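Side-chain contact in cellulase (Bacteroides salanitronis, PDB 6WQY), which probably cleaves internal beta-1,4-glycosidic links in cellulose and related polysaccharides, the chain here being its glycoside hydrolase family 5 catalytic part: residues G38-A43 / A57-A62. Sequence-based numbering, arbitrary orientation.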
loop_
_atom_site.group_PDB
_atom_site.type_symbol
_atom_site.label_atom_id
_atom_site.label_comp_id
_atom_site.label_asym_id
_atom_site.label_seq_id
_atom_site.Cartn_x
_atom_site.Cartn_y
_atom_site.Cartn_z
ATOM N N GLY A 38 4.282 -5.449 -7.159
ATOM C CA GLY A 38 3.624 -6.586 -6.544
ATOM C C GLY A 38 4.151 -7.931 -7.028
ATOM O O GLY A 38 4.746 -8.062 -8.091
ATOM N N ASN A 39 3.868 -8.964 -6.229
ATOM C CA ASN A 39 4.386 -10.315 -6.482
ATOM C C ASN A 39 5.890 -10.285 -6.734
ATOM O O ASN A 39 6.411 -10.970 -7.611
ATOM C CB ASN A 39 3.639 -11.029 -7.602
ATOM C CG ASN A 39 2.282 -11.550 -7.171
ATOM O OD1 ASN A 39 1.798 -11.236 -6.105
ATOM N ND2 ASN A 39 1.665 -12.364 -8.025
ATOM N N GLN A 40 6.594 -9.504 -5.923
ATOM C CA GLN A 40 8.015 -9.212 -6.105
ATOM C C GLN A 40 8.706 -9.467 -4.765
ATOM O O GLN A 40 8.819 -10.629 -4.356
ATOM C CB GLN A 40 8.181 -7.813 -6.687
ATOM C CG GLN A 40 9.528 -7.580 -7.348
ATOM C CD GLN A 40 9.619 -8.184 -8.734
ATOM O OE1 GLN A 40 8.686 -8.119 -9.525
ATOM N NE2 GLN A 40 10.772 -8.752 -9.049
ATOM N N LEU A 41 9.142 -8.429 -4.039
ATOM C CA LEU A 41 9.748 -8.682 -2.728
ATOM C C LEU A 41 8.733 -9.188 -1.712
ATOM O O LEU A 41 9.132 -9.671 -0.639
ATOM C CB LEU A 41 10.499 -7.463 -2.209
ATOM C CG LEU A 41 11.692 -7.031 -3.050
ATOM C CD1 LEU A 41 12.341 -5.774 -2.497
ATOM C CD2 LEU A 41 12.730 -8.128 -3.162
ATOM N N ASP A 42 7.441 -9.090 -2.030
ATOM C CA ASP A 42 6.392 -9.705 -1.233
ATOM C C ASP A 42 6.283 -11.215 -1.440
ATOM O O ASP A 42 5.707 -11.905 -0.579
ATOM C CB ASP A 42 5.020 -9.045 -1.485
ATOM C CG ASP A 42 4.711 -8.780 -2.962
ATOM O OD1 ASP A 42 5.585 -8.259 -3.695
ATOM O OD2 ASP A 42 3.556 -9.081 -3.378
ATOM N N ALA A 43 6.795 -11.733 -2.549
ATOM C CA ALA A 43 6.632 -13.143 -2.870
ATOM C C ALA A 43 7.441 -14.001 -1.904
ATOM O O ALA A 43 8.544 -13.634 -1.479
ATOM C CB ALA A 43 7.085 -13.416 -4.300
ATOM N N ALA A 57 10.543 -11.927 -12.959
ATOM C CA ALA A 57 11.993 -11.856 -12.865
ATOM C C ALA A 57 12.373 -10.684 -11.965
ATOM O O ALA A 57 11.542 -9.848 -11.608
ATOM C CB ALA A 57 12.617 -11.731 -14.252
ATOM N N ALA A 58 13.649 -10.629 -11.592
ATOM C CA ALA A 58 14.113 -9.637 -10.634
ATOM C C ALA A 58 13.903 -8.219 -11.142
ATOM O O ALA A 58 14.154 -7.904 -12.306
ATOM C CB ALA A 58 15.591 -9.868 -10.333
ATOM N N ALA A 59 13.463 -7.343 -10.241
ATOM C CA ALA A 59 13.240 -5.939 -10.574
ATOM C C ALA A 59 14.562 -5.238 -10.853
ATOM O O ALA A 59 15.609 -5.605 -10.310
ATOM C CB ALA A 59 12.500 -5.238 -9.436
ATOM N N THR A 60 14.500 -4.190 -11.687
ATOM C CA THR A 60 15.685 -3.514 -12.190
ATOM C C THR A 60 15.491 -2.001 -12.193
ATOM O O THR A 60 14.371 -1.492 -12.129
ATOM C CB THR A 60 15.930 -3.914 -13.647
ATOM O OG1 THR A 60 14.763 -3.514 -14.396
ATOM C CG2 THR A 60 16.172 -5.405 -13.785
ATOM N N GLN A 61 16.614 -1.290 -12.339
ATOM C CA GLN A 61 16.547 0.146 -12.585
ATOM C C GLN A 61 15.710 0.454 -13.817
ATOM O O GLN A 61 14.984 1.451 -13.851
ATOM C CB GLN A 61 17.955 0.719 -12.751
ATOM C CG GLN A 61 17.980 2.225 -12.898
ATOM C CD GLN A 61 17.550 2.908 -11.623
ATOM O OE1 GLN A 61 18.209 2.792 -10.595
ATOM N NE2 GLN A 61 16.408 3.565 -11.660
ATOM N N ALA A 62 15.805 -0.385 -14.849
ATOM C CA ALA A 62 15.064 -0.136 -16.077
ATOM C C ALA A 62 13.566 -0.045 -15.815
ATOM O O ALA A 62 12.868 0.767 -16.434
ATOM C CB ALA A 62 15.361 -1.214 -17.117
#
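Q40 brings a flat carboxamide up to residues 57-59, where a backbone carbonyl meets its edge and a methyl lies over one face. At the edge, NE2 of Q40 gives its N-H on the OE1 side to O of A57 at 2.9 Å. The bond is nearly straight (168°), and the acceptor lies within 4° of the amide plane, although the donor itself is tilted from the carbonyl plane of A57. Over one face sits the methyl of A59, its CB almost directly above NE2 of Q40 at 3.9 Å. Outside the two segments, OE1 is hydrogen-bonded to ND1 of H362, and NE2 finds a second acceptor in OE2 of E51. That same carboxylate oxygen accepts from N of A59, so E51 gathers the two donors, NE2 of Q40 and N of A59, 3.3 Å apart. With both ends of the amide bonded, its rotation is well fixed. CG runs anti to the backbone N (chi1 -160°), and a bend at chi2 swings the amide across to the A57 carbonyl. With an alanine here, A57 O, E51 and H362 would probably each lose a partner, and a gap would open beneath the A59 methyl.

Behind Q40, the carboxylate of D42 secures the start of the loop. Its OD1 takes N of Q40 at 2.7 Å from above the carboxylate plane, while OD2 takes N of N39 at 2.9 Å with its syn lone pair. Q40 to A43 form a type I beta turn. Residues 38-43 follow strand 34-37, the first of the (beta/alpha)8 barrel, and residues 57-62 lead into helix 61-70, whose N-cap is T60; the glutamine thus ties together the two ends of this beta-alpha connection.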